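Side-chain contacts in Mlr6093 protein (Mesorhizobium loti, PDB 2QJ8), which probably acts as a zinc-dependent hydrolase of the aspartoacylase family, cleaving ester bonds or the carbon-nitrogen bonds of linear amides: residues A[156-160]-A[161-165]; A[102-105]-A[106-110]; A[58-61]-A[62-65]; A[252-255]-A[256-260]. All coordinates share one frame; numbering follows the deposited sequence. Where two conformers were deposited one is given.

Overall arrangement
All four interactions are local, each within one continuous run of chain, and they differ by burial and by element. Interaction 3 is the buried one: at the start of helix 60-75 a glutamate carboxylate caps two backbone amides among buried side chains, which the second subunit also touches. Interaction 1 starts another helix, 161-172, at the surface, with an aspartate at the N-cap. Interaction 2 is a surface loop whose bonds across the segments are weak. Interaction 4, partly buried, secures the 3-10 break in strand 250-261 to the strand before it, chiefly through one carboxylate. Interactions 1 and 3 lie on opposite sides of the chain's centre, their own centres about 28 Å apart.

Interaction 1: residues A[156-160]-A[161-165]; sequences HPIAD and IDQMT
D160 and Q163 meet at the start of helix 161-172. D160 is the N-cap, directly before the helix, and its OD1 accepts from Q163 N at 3.0 Å with an N-H...O angle of 158°, the N-H coming nearly along the C-O axis. Its CG stands anti to the backbone N (chi1 -168°), a turn that swings the carboxylate over the first helical residues; OD1 also rests 3.3 Å from Q163 CB. The backbone of the same residue joins in, D160 O taking M164 N at 3.0 Å. I158 supplies the apolar flank. The I158 and Q163 side chains cross at about a right angle, I158 CD1 lying 3.3 Å from Q163 OE1, while I158 CG1 lies 3.8 Å from M164 CB. M164 SE (selenomethionine) sits close to the P157-I158 backbone in the conformer described, a less certain touch. Farther out, Q163 NE2 donates to the carbonyls of K200 and V195, and F191, V195 and H196 of helix 190-197 back I158. The cap thus satisfies Q163 N, an amide that lacks a preceding turn, and the positive end of the helix dipole would probably favour a charged carboxylate at D160.

Interaction 2: residues A[102-105]-A[106-110]; sequences DGKN and LNRVF
The loop between helices 89-94 and 118-129 makes a helix-like bend here, running into a type I beta turn from N107 to F110, with N105 meeting N107, R108 and V109 across it. N105 O accepts a weak bond from V109 N at 3.4 Å, and N105 OD1 accepts another weak one from N107 N at 3.3 Å. The N105 side chain has CG trans to its own N (chi1 174°), which brings the amide oxygen back over the turn, where N54 ND2 is a second donor. In the R108 conformer given, one of two deposited, the guanidinium lies with one face under N105 N, which sits 3.1 Å above its plane, offset toward the rim; R108 CG packs against N105 CB at 3.6 Å. On the apolar side V109 CG1 touches K104 CB at 4.0 Å, the two side chains nearly perpendicular, while K104 NZ bonds to S117 OG and forms a salt bridge with E120. Upstream, D102 OD1 takes K104 N at 3.2 Å from above the carboxylate plane, an Asx turn. Since both bonds that span the segments are weak, the bend's shape probably depends also on these outside polar partners and on van der Waals packing.

Interaction 3: residues A[58-61]-A[62-65]; sequences ELQG and PILA
The first turn of helix 60-75 is built by three successive i to i+4 bonds, I63 N to L59 O at 3.0 Å, L64 N to Q60 O at 2.9 Å and A65 N to G61 O at 2.8 Å. P62, which has no N-H, sits early enough in the helix for this to cost no such bond. Its ring lies across the E58 side chain at a slant, P62 CD 3.6 Å from E58 OE1, and P62 CG meets L59 CD1 at 4.3 Å. I63 lies against the carbonyl of L59, its CG1 3.3 Å from L59 O. E58 serves the open backbone amides. Bent at chi2 (-58°), its chain curls so that OE1 accepts from G61 N at 2.9 Å through its syn lone pair, with an N-H...O angle of 155°. The other oxygen, OE2, takes Q60 N at 2.9 Å, with the donor well out of the carboxylate plane. Both bonds belong to one of two deposited conformers of E58. F207 of strand 201-208 touches E58, Q60 and L64; A314 of the second subunit packs on Q60 and I63, and M315 of the second subunit on L59. This helix start lies in a beta-alpha-beta unit (47-52, 60-75, 79-84), and E58 is the glutamate of a His-x-x-Glu sequence, consistent with the family's zinc-binding motif, though here its oxygens cap the helix.

Interaction 4: residues A[252-255]-A[256-260]; sequences LETT and SSDQL
D258 and T255 are brought together by two first torsions: D258 CG lies beside its own backbone N (chi1 -63°), bringing the carboxylate back along the chain, and T255 OG1 stands between its backbone N and carbonyl carbon (chi1 63°), facing that carboxylate. Both donors of T255 then converge on D258 OD2. The stronger geometry is that of the backbone amide, T255 N to D258 OD2 at 2.9 Å and almost straight at 172°, using the anti lone pair. The hydroxyl is longer, T255 OG1 to D258 OD2 at 3.3 Å, and comes from well above the carboxylate plane. A water is a third donor, 2.9 Å from D258 OD2, and it also donates to E253 O at 3.0 Å, tying the strand's carbonyl to the same oxygen. In return D258 N donates to T255 O at 2.9 Å, closing the short 3-10 segment 256-258 from the backbone side. D258 CB is also close to T254 OG1, at 3.4 Å in the T254 conformer given, one of two deposited; that hydroxyl hydrogen-bonds to L326 O. The other carboxylate oxygen, D258 OD1, forms a salt bridge with R328 NE, so both oxygens are engaged and the group's rotation is probably well fixed. The extended Q259 chain runs back past T255; NE2 bonds to E322 OE2 and OE1 accepts from W182 NE1. This 3-10 segment interrupts strand 250-261, which runs parallel to strand 178-182 and antiparallel to strand 322-329; D258 thereby ties the break to the latter neighbour, while T254 packs on L180 and W182 of the former.

Interaction 1: residues A[156-160]-A[161-165]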
loop_
_atom_site.group_PDB
_atom_site.type_symbol
_atom_site.label_atom_id
_atom_site.label_comp_id
_atom_site.label_asym_id
_atom_site.label_seq_id
_atom_site.Cartn_x
_atom_site.Cartn_y
_atom_site.Cartn_z
ATOM N N HIS A 156 -15.305 -4.408 19.241
ATOM C CA HIS A 156 -15.329 -5.821 19.581
ATOM C C HIS A 156 -16.357 -6.062 20.725
ATOM O O HIS A 156 -16.260 -5.408 21.773
ATOM C CB HIS A 156 -13.921 -6.262 19.997
ATOM C CG HIS A 156 -13.785 -7.738 20.158
ATOM N ND1 HIS A 156 -14.441 -8.445 21.144
ATOM C CD2 HIS A 156 -13.064 -8.645 19.463
ATOM C CE1 HIS A 156 -14.129 -9.722 21.046
ATOM N NE2 HIS A 156 -13.291 -9.867 20.039
ATOM N N PRO A 157 -17.380 -6.917 20.511
ATOM C CA PRO A 157 -18.327 -7.235 21.575
ATOM C C PRO A 157 -17.699 -7.793 22.857
ATOM O O PRO A 157 -16.775 -8.610 22.787
ATOM C CB PRO A 157 -19.219 -8.297 20.930
ATOM C CG PRO A 157 -19.169 -7.990 19.519
ATOM C CD PRO A 157 -17.795 -7.553 19.249
ATOM N N ILE A 158 -18.158 -7.292 24.001
ATOM C CA ILE A 158 -17.695 -7.730 25.323
ATOM C C ILE A 158 -18.898 -7.977 26.245
ATOM O O ILE A 158 -19.986 -7.417 26.024
ATOM C CB ILE A 158 -16.656 -6.750 25.935
ATOM C CG1 ILE A 158 -17.270 -5.374 26.237
ATOM C CG2 ILE A 158 -15.417 -6.650 24.978
ATOM C CD1 ILE A 158 -16.392 -4.491 27.091
ATOM N N ALA A 159 -18.689 -8.816 27.268
ATOM C CA ALA A 159 -19.750 -9.231 28.184
ATOM C C ALA A 159 -20.239 -8.147 29.132
ATOM O O ALA A 159 -21.397 -8.223 29.567
ATOM C CB ALA A 159 -19.326 -10.493 28.981
ATOM N N ASP A 160 -19.384 -7.171 29.465
ATOM C CA ASP A 160 -19.783 -6.059 30.350
ATOM C C ASP A 160 -20.633 -5.070 29.525
ATOM O O ASP A 160 -20.097 -4.296 28.714
ATOM C CB ASP A 160 -18.579 -5.390 30.980
ATOM C CG ASP A 160 -18.963 -4.460 32.075
ATOM O OD1 ASP A 160 -19.375 -3.338 31.757
ATOM O OD2 ASP A 160 -18.868 -4.862 33.258
ATOM N N ILE A 161 -21.942 -5.095 29.783
ATOM C CA ILE A 161 -22.945 -4.355 29.002
ATOM C C ILE A 161 -22.753 -2.836 29.046
ATOM O O ILE A 161 -22.756 -2.209 28.006
ATOM C CB ILE A 161 -24.388 -4.719 29.412
ATOM C CG1 ILE A 161 -24.671 -6.220 29.200
ATOM C CG2 ILE A 161 -25.389 -3.903 28.593
ATOM C CD1 ILE A 161 -25.902 -6.746 29.971
ATOM N N ASP A 162 -22.581 -2.255 30.232
ATOM C CA ASP A 162 -22.325 -0.803 30.339
ATOM C C ASP A 162 -21.062 -0.359 29.627
ATOM O O ASP A 162 -21.067 0.648 28.931
ATOM C CB ASP A 162 -22.227 -0.353 31.797
ATOM C CG ASP A 162 -23.542 -0.402 32.510
ATOM O OD1 ASP A 162 -24.591 -0.631 31.854
ATOM O OD2 ASP A 162 -23.528 -0.209 33.742
ATOM N N GLN A 163 -19.982 -1.105 29.797
ATOM C CA GLN A 163 -18.735 -0.744 29.144
ATOM C C GLN A 163 -18.881 -0.797 27.633
ATOM O O GLN A 163 -18.368 0.087 26.940
ATOM C CB GLN A 163 -17.601 -1.655 29.606
ATOM C CG GLN A 163 -16.238 -1.218 29.138
ATOM C CD GLN A 163 -15.141 -2.147 29.558
ATOM O OE1 GLN A 163 -15.377 -3.306 29.944
ATOM N NE2 GLN A 163 -13.915 -1.654 29.469
HETATM N N MSE A 164 -19.574 -1.832 27.138
HETATM C CA MSE A 164 -19.786 -1.985 25.700
HETATM C C MSE A 164 -20.653 -0.849 25.180
HETATM O O MSE A 164 -20.317 -0.250 24.166
HETATM C CB MSE A 164 -20.405 -3.344 25.350
HETATM C CG MSE A 164 -20.640 -3.559 23.842
HETATM SE SE MSE A 164 -21.205 -5.351 23.367
HETATM C CE MSE A 164 -22.707 -5.602 24.598
ATOM N N THR A 165 -21.733 -0.552 25.880
ATOM C CA THR A 165 -22.651 0.529 25.503
ATOM C C THR A 165 -21.957 1.902 25.468
ATOM O O THR A 165 -22.145 2.682 24.523
ATOM C CB THR A 165 -23.835 0.585 26.483
ATOM O OG1 THR A 165 -24.387 -0.726 26.631
ATOM C CG2 THR A 165 -24.915 1.542 25.993
#

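Interaction 2: residues A[102-105]-A[106-110]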
loop_
_atom_site.group_PDB
_atom_site.type_symbol
_atom_site.label_atom_id
_atom_site.label_comp_id
_atom_site.label_asym_id
_atom_site.label_seq_id
_atom_site.Cartn_x
_atom_site.Cartn_y
_atom_site.Cartn_z
ATOM N N ASP A 102 12.911 -7.886 17.444
ATOM C CA ASP A 102 12.390 -9.100 18.113
ATOM C C ASP A 102 11.273 -9.843 17.369
ATOM O O ASP A 102 10.855 -10.908 17.816
ATOM C CB ASP A 102 11.987 -8.795 19.580
ATOM C CG ASP A 102 10.880 -7.777 19.714
ATOM O OD1 ASP A 102 10.408 -7.245 18.709
ATOM O OD2 ASP A 102 10.503 -7.464 20.858
ATOM N N GLY A 103 10.781 -9.273 16.269
ATOM C CA GLY A 103 9.702 -9.873 15.473
ATOM C C GLY A 103 8.315 -9.769 16.087
ATOM O O GLY A 103 7.361 -10.267 15.493
ATOM N N LYS A 104 8.169 -9.065 17.221
ATOM C CA LYS A 104 6.904 -9.029 17.950
ATOM C C LYS A 104 6.022 -7.865 17.556
ATOM O O LYS A 104 6.478 -6.770 17.192
ATOM C CB LYS A 104 7.131 -9.029 19.478
ATOM C CG LYS A 104 7.994 -10.191 19.988
ATOM C CD LYS A 104 8.268 -10.172 21.505
ATOM C CE LYS A 104 9.124 -11.376 21.876
ATOM N NZ LYS A 104 9.667 -11.344 23.269
ATOM N N ASN A 105 4.733 -8.137 17.604
ATOM C CA ASN A 105 3.675 -7.156 17.391
ATOM C C ASN A 105 3.502 -6.523 18.752
ATOM O O ASN A 105 3.051 -7.163 19.714
ATOM C CB ASN A 105 2.421 -7.863 16.879
ATOM C CG ASN A 105 1.200 -6.964 16.758
ATOM O OD1 ASN A 105 1.176 -5.786 17.137
ATOM N ND2 ASN A 105 0.169 -7.529 16.172
ATOM N N LEU A 106 3.940 -5.274 18.824
ATOM C CA LEU A 106 3.962 -4.467 20.035
ATOM C C LEU A 106 2.622 -4.425 20.786
ATOM O O LEU A 106 2.589 -4.465 22.024
ATOM C CB LEU A 106 4.446 -3.044 19.672
ATOM C CG LEU A 106 4.437 -1.943 20.728
ATOM C CD1 LEU A 106 5.317 -2.366 21.881
ATOM C CD2 LEU A 106 4.911 -0.600 20.128
ATOM N N ASN A 107 1.547 -4.336 20.022
ATOM C CA ASN A 107 0.192 -4.318 20.554
ATOM C C ASN A 107 -0.152 -5.618 21.285
ATOM O O ASN A 107 -0.639 -5.540 22.423
ATOM C CB ASN A 107 -0.809 -4.007 19.431
ATOM C CG ASN A 107 -2.234 -3.825 19.930
ATOM O OD1 ASN A 107 -2.914 -4.793 20.279
ATOM N ND2 ASN A 107 -2.714 -2.586 19.899
ATOM N N ARG A 108 0.149 -6.784 20.691
ATOM C CA ARG A 108 -0.200 -8.055 21.361
ATOM C C ARG A 108 0.640 -8.390 22.591
ATOM O O ARG A 108 0.213 -9.234 23.395
ATOM C CB ARG A 108 -0.327 -9.300 20.443
ATOM C CG ARG A 108 0.859 -9.657 19.594
ATOM C CD ARG A 108 0.918 -11.143 19.159
ATOM N NE ARG A 108 1.763 -11.326 17.964
ATOM C CZ ARG A 108 3.106 -11.280 17.913
ATOM N NH1 ARG A 108 3.864 -11.040 18.996
ATOM N NH2 ARG A 108 3.714 -11.441 16.734
ATOM N N VAL A 109 1.786 -7.721 22.792
ATOM C CA VAL A 109 2.633 -7.994 23.983
ATOM C C VAL A 109 2.309 -7.163 25.240
ATOM O O VAL A 109 2.858 -7.460 26.292
ATOM C CB VAL A 109 4.141 -7.885 23.672
ATOM C CG1 VAL A 109 4.480 -8.719 22.428
ATOM C CG2 VAL A 109 4.560 -6.459 23.518
ATOM N N PHE A 110 1.433 -6.153 25.156
ATOM C CA PHE A 110 1.042 -5.347 26.346
ATOM C C PHE A 110 0.534 -6.245 27.469
ATOM O O PHE A 110 -0.142 -7.215 27.178
ATOM C CB PHE A 110 -0.046 -4.291 26.041
ATOM C CG PHE A 110 0.497 -2.943 25.654
ATOM C CD1 PHE A 110 1.053 -2.755 24.396
ATOM C CD2 PHE A 110 0.408 -1.875 26.516
ATOM C CE1 PHE A 110 1.552 -1.536 24.004
ATOM C CE2 PHE A 110 0.880 -0.629 26.153
ATOM C CZ PHE A 110 1.465 -0.450 24.884
#

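Interaction 3: residues A[58-61]-A[62-65]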
loop_
_atom_site.group_PDB
_atom_site.type_symbol
_atom_site.label_atom_id
_atom_site.label_comp_id
_atom_site.label_asym_id
_atom_site.label_seq_id
_atom_site.Cartn_x
_atom_site.Cartn_y
_atom_site.Cartn_z
ATOM N N GLU A 58 2.206 2.002 8.032
ATOM C CA GLU A 58 0.999 2.815 8.088
ATOM C C GLU A 58 1.388 4.163 8.618
ATOM O O GLU A 58 1.665 4.295 9.818
ATOM C CB GLU A 58 -0.019 2.157 9.026
ATOM C CG GLU A 58 -1.467 2.644 8.867
ATOM C CD GLU A 58 -1.665 4.124 9.065
ATOM O OE1 GLU A 58 -1.350 4.657 10.161
ATOM O OE2 GLU A 58 -2.145 4.765 8.106
ATOM N N LEU A 59 1.426 5.167 7.752
ATOM C CA LEU A 59 1.813 6.486 8.185
ATOM C C LEU A 59 0.690 7.477 8.331
ATOM O O LEU A 59 0.951 8.541 8.845
ATOM C CB LEU A 59 2.942 7.021 7.322
ATOM C CG LEU A 59 4.328 6.421 7.586
ATOM C CD1 LEU A 59 4.897 6.703 8.973
ATOM C CD2 LEU A 59 4.368 4.936 7.286
ATOM N N GLN A 60 -0.537 7.145 7.948
ATOM C CA GLN A 60 -1.636 8.134 8.020
ATOM C C GLN A 60 -2.003 8.465 9.479
ATOM O O GLN A 60 -2.306 9.606 9.766
ATOM C CB GLN A 60 -2.864 7.735 7.180
ATOM C CG GLN A 60 -2.585 7.381 5.680
ATOM C CD GLN A 60 -2.026 8.528 4.803
ATOM O OE1 GLN A 60 -2.310 9.704 5.011
ATOM N NE2 GLN A 60 -1.241 8.156 3.794
ATOM N N GLY A 61 -1.934 7.465 10.367
ATOM C CA GLY A 61 -2.119 7.626 11.807
ATOM C C GLY A 61 -1.092 8.593 12.386
ATOM O O GLY A 61 -1.467 9.574 13.003
ATOM N N PRO A 62 0.218 8.290 12.250
ATOM C CA PRO A 62 1.257 9.242 12.642
ATOM C C PRO A 62 1.088 10.669 12.112
ATOM O O PRO A 62 1.281 11.622 12.874
ATOM C CB PRO A 62 2.510 8.589 12.111
ATOM C CG PRO A 62 2.245 7.137 12.350
ATOM C CD PRO A 62 0.814 6.984 11.907
ATOM N N ILE A 63 0.690 10.801 10.858
ATOM C CA ILE A 63 0.455 12.125 10.237
ATOM C C ILE A 63 -0.719 12.837 10.905
ATOM O O ILE A 63 -0.591 13.996 11.293
ATOM C CB ILE A 63 0.242 12.005 8.729
ATOM C CG1 ILE A 63 1.582 11.710 8.045
ATOM C CG2 ILE A 63 -0.389 13.291 8.158
ATOM C CD1 ILE A 63 1.420 11.061 6.646
ATOM N N LEU A 64 -1.844 12.130 11.046
ATOM C CA LEU A 64 -3.010 12.654 11.746
ATOM C C LEU A 64 -2.656 13.048 13.179
ATOM O O LEU A 64 -3.087 14.074 13.652
ATOM C CB LEU A 64 -4.178 11.621 11.729
ATOM C CG LEU A 64 -5.519 12.112 12.287
ATOM C CD1 LEU A 64 -6.013 13.361 11.529
ATOM C CD2 LEU A 64 -6.562 10.992 12.220
ATOM N N ALA A 65 -1.892 12.201 13.877
ATOM C CA ALA A 65 -1.426 12.504 15.216
ATOM C C ALA A 65 -0.627 13.806 15.284
ATOM O O ALA A 65 -0.784 14.569 16.225
ATOM C CB ALA A 65 -0.576 11.302 15.793
#

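Interaction 4: residues A[252-255]-A[256-260]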
loop_
_atom_site.group_PDB
_atom_site.type_symbol
_atom_site.label_atom_id
_atom_site.label_comp_id
_atom_site.label_asym_id
_atom_site.label_seq_id
_atom_site.Cartn_x
_atom_site.Cartn_y
_atom_site.Cartn_z
ATOM N N LEU A 252 -22.654 -1.463 11.137
ATOM C CA LEU A 252 -22.638 -2.749 10.447
ATOM C C LEU A 252 -22.025 -3.795 11.365
ATOM O O LEU A 252 -21.399 -3.444 12.356
ATOM C CB LEU A 252 -21.814 -2.619 9.153
ATOM C CG LEU A 252 -22.221 -1.571 8.105
ATOM C CD1 LEU A 252 -21.271 -1.606 6.880
ATOM C CD2 LEU A 252 -23.659 -1.754 7.661
ATOM N N GLU A 253 -22.263 -5.066 11.058
ATOM C CA GLU A 253 -21.651 -6.176 11.797
ATOM C C GLU A 253 -21.129 -7.205 10.823
ATOM O O GLU A 253 -21.694 -7.383 9.736
ATOM C CB GLU A 253 -22.591 -6.840 12.827
ATOM C CG GLU A 253 -23.742 -7.562 12.273
ATOM C CD GLU A 253 -24.676 -8.097 13.351
ATOM O OE1 GLU A 253 -24.289 -8.163 14.541
ATOM O OE2 GLU A 253 -25.806 -8.451 12.985
ATOM N N THR A 254 -20.076 -7.886 11.251
ATOM C CA THR A 254 -19.449 -8.932 10.446
ATOM C C THR A 254 -19.330 -10.176 11.302
ATOM O O THR A 254 -18.890 -10.114 12.444
ATOM C CB THR A 254 -18.082 -8.524 9.836
ATOM O OG1 THR A 254 -17.468 -9.668 9.230
ATOM C CG2 THR A 254 -17.147 -8.002 10.845
ATOM N N THR A 255 -19.799 -11.298 10.729
ATOM C CA THR A 255 -19.792 -12.641 11.364
ATOM C C THR A 255 -18.913 -13.536 10.496
ATOM O O THR A 255 -18.525 -13.127 9.398
ATOM C CB THR A 255 -21.235 -13.250 11.521
ATOM O OG1 THR A 255 -21.842 -13.459 10.230
ATOM C CG2 THR A 255 -22.121 -12.332 12.377
ATOM N N SER A 256 -18.611 -14.751 10.967
ATOM C CA SER A 256 -17.695 -15.662 10.235
ATOM C C SER A 256 -18.015 -15.914 8.764
ATOM O O SER A 256 -17.098 -15.923 7.952
ATOM C CB SER A 256 -17.494 -16.981 10.975
ATOM O OG SER A 256 -16.558 -16.763 12.014
ATOM N N SER A 257 -19.290 -16.019 8.406
ATOM C CA SER A 257 -19.667 -16.205 6.989
ATOM C C SER A 257 -19.346 -14.977 6.059
ATOM O O SER A 257 -19.350 -15.112 4.827
ATOM C CB SER A 257 -21.132 -16.594 6.874
ATOM O OG SER A 257 -21.963 -15.589 7.385
ATOM N N ASP A 258 -19.081 -13.815 6.673
ATOM C CA ASP A 258 -18.747 -12.587 5.990
ATOM C C ASP A 258 -17.246 -12.407 5.772
ATOM O O ASP A 258 -16.847 -11.459 5.095
ATOM C CB ASP A 258 -19.219 -11.387 6.813
ATOM C CG ASP A 258 -20.700 -11.324 7.004
ATOM O OD1 ASP A 258 -21.424 -11.442 6.008
ATOM O OD2 ASP A 258 -21.140 -11.057 8.146
ATOM N N GLN A 259 -16.426 -13.269 6.379
ATOM C CA GLN A 259 -14.977 -13.209 6.261
ATOM C C GLN A 259 -14.578 -14.192 5.181
ATOM O O GLN A 259 -14.477 -15.383 5.430
ATOM C CB GLN A 259 -14.314 -13.568 7.594
ATOM C CG GLN A 259 -14.635 -12.581 8.717
ATOM C CD GLN A 259 -14.275 -13.131 10.072
ATOM O OE1 GLN A 259 -15.064 -13.060 11.001
ATOM N NE2 GLN A 259 -13.107 -13.744 10.173
ATOM N N LEU A 260 -14.367 -13.687 3.970
ATOM C CA LEU A 260 -14.062 -14.541 2.839
ATOM C C LEU A 260 -12.541 -14.856 2.791
ATOM O O LEU A 260 -11.697 -13.975 2.953
ATOM C CB LEU A 260 -14.589 -13.903 1.546
ATOM C CG LEU A 260 -16.074 -13.516 1.535
ATOM C CD1 LEU A 260 -16.389 -12.861 0.216
ATOM C CD2 LEU A 260 -16.984 -14.719 1.739
HETATM O O HOH W 1 -23.348 -9.915 9.576
#